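Local coordinates for alpha-1,3-glucanase (Bacillus circulans, PDB 5ZRU), which hydrolyses alpha-1,3-glucan as a family GH87 glycoside hydrolase, this chain being its catalytic unit, at residues F319-W324 / L350-N355; I494-R499 / A523-V528. One frame throughout, in Å; residues are numbered along the deposited sequence.

Interaction 1 of 2, residues F319-W324 / L350-N355. With CA (calcium ion), chain J.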
loop_
_atom_site.group_PDB
_atom_site.type_symbol
_atom_site.label_atom_id
_atom_site.label_comp_id
_atom_site.label_asym_id
_atom_site.label_seq_id
_atom_site.Cartn_x
_atom_site.Cartn_y
_atom_site.Cartn_z
ATOM N N PHE A 319 -4.107 9.425 -1.267
ATOM C CA PHE A 319 -5.206 9.694 -0.349
ATOM C C PHE A 319 -4.751 9.469 1.086
ATOM O O PHE A 319 -3.639 9.013 1.345
ATOM C CB PHE A 319 -6.415 8.823 -0.703
ATOM C CG PHE A 319 -7.055 9.210 -2.010
ATOM C CD1 PHE A 319 -8.020 10.208 -2.052
ATOM C CD2 PHE A 319 -6.647 8.623 -3.196
ATOM C CE1 PHE A 319 -8.592 10.598 -3.259
ATOM C CE2 PHE A 319 -7.214 8.992 -4.408
ATOM C CZ PHE A 319 -8.186 9.993 -4.445
ATOM N N GLU A 320 -5.626 9.813 2.033
ATOM C CA GLU A 320 -5.338 9.540 3.436
ATOM C C GLU A 320 -5.118 8.053 3.650
ATOM O O GLU A 320 -4.129 7.634 4.258
ATOM C CB GLU A 320 -6.492 10.043 4.302
ATOM C CG GLU A 320 -6.373 9.688 5.774
ATOM C CD GLU A 320 -7.629 10.038 6.542
ATOM O OE1 GLU A 320 -8.666 10.303 5.894
ATOM O OE2 GLU A 320 -7.583 10.045 7.787
ATOM N N CYS A 321 -6.056 7.246 3.162
ATOM C CA CYS A 321 -5.916 5.811 2.995
ATOM C C CYS A 321 -6.458 5.479 1.615
ATOM O O CYS A 321 -7.256 6.238 1.056
ATOM C CB CYS A 321 -6.709 5.013 4.041
ATOM S SG CYS A 321 -6.428 5.453 5.765
ATOM N N GLY A 322 -6.056 4.332 1.080
ATOM C CA GLY A 322 -6.649 3.880 -0.171
ATOM C C GLY A 322 -8.131 3.593 -0.000
ATOM O O GLY A 322 -8.979 4.152 -0.710
ATOM N N PHE A 323 -8.438 2.708 0.947
ATOM C CA PHE A 323 -9.791 2.307 1.316
ATOM C C PHE A 323 -9.939 2.375 2.827
ATOM O O PHE A 323 -9.086 1.857 3.552
ATOM C CB PHE A 323 -10.096 0.846 0.903
ATOM C CG PHE A 323 -10.205 0.625 -0.581
ATOM C CD1 PHE A 323 -9.073 0.638 -1.390
ATOM C CD2 PHE A 323 -11.436 0.389 -1.159
ATOM C CE1 PHE A 323 -9.177 0.408 -2.761
ATOM C CE2 PHE A 323 -11.547 0.157 -2.518
ATOM C CZ PHE A 323 -10.426 0.166 -3.319
ATOM N N TRP A 324 -11.044 2.940 3.310
ATOM C CA TRP A 324 -11.432 2.774 4.714
ATOM C C TRP A 324 -12.864 2.250 4.757
ATOM O O TRP A 324 -13.818 3.010 4.564
ATOM C CB TRP A 324 -11.299 4.073 5.505
ATOM C CG TRP A 324 -11.411 3.816 6.975
ATOM C CD1 TRP A 324 -12.561 3.698 7.714
ATOM C CD2 TRP A 324 -10.323 3.601 7.881
ATOM N NE1 TRP A 324 -12.243 3.430 9.034
ATOM C CE2 TRP A 324 -10.876 3.379 9.159
ATOM C CE3 TRP A 324 -8.926 3.595 7.738
ATOM C CZ2 TRP A 324 -10.078 3.138 10.285
ATOM C CZ3 TRP A 324 -8.140 3.359 8.859
ATOM C CH2 TRP A 324 -8.717 3.137 10.113
ATOM N N LEU A 350 -1.028 8.293 2.470
ATOM C CA LEU A 350 -0.409 8.833 3.681
ATOM C C LEU A 350 -0.573 7.916 4.888
ATOM O O LEU A 350 0.148 8.081 5.878
ATOM C CB LEU A 350 -1.001 10.214 3.994
ATOM C CG LEU A 350 -0.604 11.297 2.987
ATOM C CD1 LEU A 350 -1.612 12.425 2.950
ATOM C CD2 LEU A 350 0.803 11.846 3.307
ATOM N N ALA A 351 -1.494 6.955 4.822
ATOM C CA ALA A 351 -1.705 5.985 5.895
ATOM C C ALA A 351 -2.061 4.628 5.284
ATOM O O ALA A 351 -1.440 4.235 4.298
ATOM C CB ALA A 351 -2.795 6.468 6.861
ATOM N N ASP A 352 -3.055 3.915 5.837
ATOM C CA ASP A 352 -3.320 2.533 5.425
ATOM C C ASP A 352 -3.604 2.424 3.932
ATOM O O ASP A 352 -4.267 3.283 3.348
ATOM C CB ASP A 352 -4.538 1.950 6.154
ATOM C CG ASP A 352 -4.424 2.024 7.656
ATOM O OD1 ASP A 352 -4.044 3.100 8.154
ATOM O OD2 ASP A 352 -4.763 1.019 8.323
ATOM N N GLY A 353 -3.158 1.324 3.325
ATOM C CA GLY A 353 -3.656 0.985 2.004
ATOM C C GLY A 353 -5.136 0.627 2.034
ATOM O O GLY A 353 -5.952 1.259 1.357
ATOM N N VAL A 354 -5.496 -0.380 2.827
ATOM C CA VAL A 354 -6.885 -0.801 3.012
ATOM C C VAL A 354 -7.071 -1.131 4.482
ATOM O O VAL A 354 -6.277 -1.886 5.055
ATOM C CB VAL A 354 -7.262 -2.042 2.175
ATOM C CG1 VAL A 354 -8.738 -2.461 2.468
ATOM C CG2 VAL A 354 -7.057 -1.804 0.686
ATOM N N ASN A 355 -8.123 -0.593 5.092
ATOM C CA ASN A 355 -8.510 -1.022 6.429
ATOM C C ASN A 355 -9.954 -1.503 6.407
ATOM O O ASN A 355 -10.860 -0.751 6.029
ATOM C CB ASN A 355 -8.315 0.104 7.448
ATOM C CG ASN A 355 -8.313 -0.408 8.881
ATOM O OD1 ASN A 355 -9.222 -1.129 9.304
ATOM N ND2 ASN A 355 -7.273 -0.060 9.627
HETATM CA CA CA J . -3.451 2.344 10.293
HETATM O O HOH W 1 -2.743 2.590 12.319
HETATM O O HOH W 2 -5.398 2.902 11.352
HETATM O O HOH W 3 -4.142 4.528 10.365
HETATM O O HOH W 4 -3.674 0.299 10.469
#
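Successive coils of a right-handed parallel beta-helix meet here, with the W324 ring packed against N355 beside a calcium site. Strand 323-325 runs parallel to strand 354-357. F323 N donates to G353 O and N355 N to F323 O, the latter over 3.0 Å. Before the strands the backbones stay paired: L350 N donates to F319 O nearly in line with the carbonyl, and G322 N to D352 O. G322 sits where a side chain would strike G353 O.

N355 CB makes a CH-pi contact over one face of the indole, 3.8 Å from the centroid of the six-membered ring, displaced toward the rim. CG is anti to the backbone N in both residues (chi1 -168° in W324), which keeps the side chains side by side, with the amide at 32° to the ring plane. N355 ND2 reaches W324 CH2 at 3.5 Å. It also donates to D352 OD2 over 3.0 Å, from above the carboxylate plane. An alanine in place of N355 keeps CB, and so the CH-pi contact, but would probably leave D352 OD2 without this donor and open a gap beside W324 CH2. D352 grips the calcium ion with both oxygens, OD1 at 2.3 Å and OD2 at 2.7 Å. Four waters and D375 also bind the ion.

F323 and V354 share the other side of the strands. F323 CD1 touches V354 CG2 at 3.8 Å, and F301 stacks on the F323 ring. Such alignment of equivalent positions on successive coils is characteristic of the pectate-lyase-like parallel beta-helix.

Interaction 2 of 2, residues I494-R499 / A523-V528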
loop_
_atom_site.group_PDB
_atom_site.type_symbol
_atom_site.label_atom_id
_atom_site.label_comp_id
_atom_site.label_asym_id
_atom_site.label_seq_id
_atom_site.Cartn_x
_atom_site.Cartn_y
_atom_site.Cartn_z
ATOM N N ILE A 494 11.217 -16.174 5.002
ATOM C CA ILE A 494 11.595 -14.884 5.569
ATOM C C ILE A 494 13.061 -14.655 5.234
ATOM O O ILE A 494 13.944 -15.302 5.814
ATOM C CB ILE A 494 11.357 -14.821 7.086
ATOM C CG1 ILE A 494 10.035 -15.518 7.468
ATOM C CG2 ILE A 494 11.326 -13.371 7.549
ATOM C CD1 ILE A 494 9.709 -15.491 8.977
ATOM N N ILE A 495 13.326 -13.708 4.333
ATOM C CA ILE A 495 14.630 -13.560 3.696
ATOM C C ILE A 495 15.244 -12.210 4.045
ATOM O O ILE A 495 14.603 -11.165 3.876
ATOM C CB ILE A 495 14.509 -13.719 2.172
ATOM C CG1 ILE A 495 13.932 -15.103 1.847
ATOM C CG2 ILE A 495 15.844 -13.459 1.486
ATOM C CD1 ILE A 495 13.296 -15.171 0.491
ATOM N N ASN A 496 16.505 -12.239 4.497
ATOM C CA ASN A 496 17.315 -11.036 4.716
ATOM C C ASN A 496 16.617 -10.026 5.625
ATOM O O ASN A 496 16.494 -8.842 5.303
ATOM C CB ASN A 496 17.706 -10.392 3.387
ATOM C CG ASN A 496 18.914 -11.063 2.763
ATOM O OD1 ASN A 496 19.707 -11.696 3.464
ATOM N ND2 ASN A 496 19.056 -10.944 1.443
ATOM N N THR A 497 16.205 -10.501 6.796
ATOM C CA THR A 497 15.522 -9.658 7.766
ATOM C C THR A 497 16.491 -8.656 8.396
ATOM O O THR A 497 17.658 -8.968 8.654
ATOM C CB THR A 497 14.864 -10.529 8.837
ATOM O OG1 THR A 497 13.766 -11.253 8.249
ATOM C CG2 THR A 497 14.347 -9.678 10.002
ATOM N N GLN A 498 15.990 -7.441 8.633
ATOM C CA GLN A 498 16.822 -6.361 9.161
ATOM C C GLN A 498 17.297 -6.667 10.576
ATOM O O GLN A 498 18.500 -6.620 10.860
ATOM C CB GLN A 498 16.043 -5.038 9.110
ATOM C CG GLN A 498 15.600 -4.674 7.674
ATOM C CD GLN A 498 14.933 -3.311 7.568
ATOM O OE1 GLN A 498 15.180 -2.415 8.378
ATOM N NE2 GLN A 498 14.078 -3.150 6.559
ATOM N N ARG A 499 16.368 -6.958 11.489
ATOM C CA ARG A 499 16.753 -7.357 12.841
ATOM C C ARG A 499 16.326 -8.810 13.064
ATOM O O ARG A 499 16.877 -9.703 12.422
ATOM C CB ARG A 499 16.168 -6.396 13.889
ATOM C CG ARG A 499 16.793 -6.555 15.299
ATOM C CD ARG A 499 18.323 -6.304 15.303
ATOM N NE ARG A 499 18.861 -6.266 16.669
ATOM C CZ ARG A 499 18.769 -5.207 17.470
ATOM N NH1 ARG A 499 18.182 -4.101 17.036
ATOM N NH2 ARG A 499 19.275 -5.242 18.703
ATOM N N ALA A 523 19.273 -12.983 9.006
ATOM C CA ALA A 523 18.670 -12.114 10.007
ATOM C C ALA A 523 19.760 -11.249 10.612
ATOM O O ALA A 523 20.947 -11.574 10.537
ATOM C CB ALA A 523 17.933 -12.921 11.090
ATOM N N GLY A 524 19.347 -10.128 11.206
ATOM C CA GLY A 524 20.313 -9.172 11.710
ATOM C C GLY A 524 21.080 -8.459 10.620
ATOM O O GLY A 524 22.228 -8.055 10.841
ATOM N N LYS A 525 20.481 -8.299 9.438
ATOM C CA LYS A 525 21.224 -7.729 8.321
ATOM C C LYS A 525 21.457 -6.229 8.468
ATOM O O LYS A 525 22.312 -5.689 7.758
ATOM C CB LYS A 525 20.517 -8.022 6.993
ATOM C CG LYS A 525 20.272 -9.507 6.702
ATOM C CD LYS A 525 21.527 -10.376 6.869
ATOM C CE LYS A 525 22.445 -10.305 5.668
ATOM N NZ LYS A 525 23.424 -11.430 5.682
ATOM N N ASP A 526 20.760 -5.538 9.384
ATOM C CA ASP A 526 21.073 -4.122 9.574
ATOM C C ASP A 526 22.282 -3.890 10.474
ATOM O O ASP A 526 22.739 -2.746 10.566
ATOM C CB ASP A 526 19.864 -3.323 10.117
ATOM C CG ASP A 526 19.378 -3.778 11.496
ATOM O OD1 ASP A 526 20.096 -4.484 12.235
ATOM O OD2 ASP A 526 18.216 -3.426 11.829
ATOM N N GLY A 527 22.806 -4.929 11.126
ATOM C CA GLY A 527 23.971 -4.787 11.981
ATOM C C GLY A 527 23.740 -4.036 13.273
ATOM O O GLY A 527 24.697 -3.800 14.013
ATOM N N VAL A 528 22.505 -3.652 13.568
ATOM C CA VAL A 528 22.208 -2.871 14.765
ATOM C C VAL A 528 22.219 -3.792 15.977
ATOM O O VAL A 528 21.654 -4.889 15.945
ATOM C CB VAL A 528 20.853 -2.157 14.624
ATOM C CG1 VAL A 528 20.478 -1.436 15.932
ATOM C CG2 VAL A 528 20.902 -1.173 13.464
HETATM O O HOH W 5 16.607 -1.628 10.592
#
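The guanidinium of R499 carries V528 O over one face, 3.2 Å above the plane and over its centre. This pair lies in the loops between coils of the parallel beta-helix, with V528 CG1 3.7 Å from R499 NH1 and the two side chains crossing at about a right angle. The chi2 bend (60°) sets CD within 3.7 Å of V528 O. The N-H groups of R499 look elsewhere: NH2 donates to T530 O and H537 O, and NH1 bonds S464 OG.

The contact joins loops that follow strands 487-495 and 513-523, parallel neighbours in the beta-helix. Residues G524 to G527 form a type I beta turn, closed by G527 N to G524 O. Three backbone carbonyls of the first loop receive N-H groups from the second. T497 O takes K525 N, and R499 O takes G524 N. Q498 O takes D526 N at 2.9 Å, in the carbonyl plane on a lone pair. The positive phi of G524 (69°) favours glycine.

K525 lays its bent chain by T497 O and the N496 amide. Its CE is 3.8 Å from N496 OD1, and NZ ends in a salt bridge with D560. The carboxylate of D526 comes close to Q498 O, with OD1 at 3.0 Å from it, an approach of two acceptors and not a bond. CG of D526 stands between the backbone N and the carbonyl carbon (chi1 62°), which brings it near Q498 O. D526 OD1 accepts V528 N in an Asx turn, and S464 OG bonds OD2. A water donates to both Q498 OE1 and D526 OD2, at 2.7 Å each.

Both contacts join nearby coils of the beta-helix, but at different places along it. Interaction 1 is buried near the centre of the chain and includes paired strands. Interaction 2 is partly buried, about 22 Å from that centre, and ties the loops that follow two strands. Their centres are 28 Å apart. They do not touch, and they hold different strands and loops of the one helix. Backbone bonds run through both. In 319-324 / 350-355 they pass in both directions, with a CH-pi contact, apolar pairs and a calcium ion added. In 494-499 / 523-528 they all run from the second loop to the first. A carbonyl over the R499 guanidinium and one bridging water complete that contact.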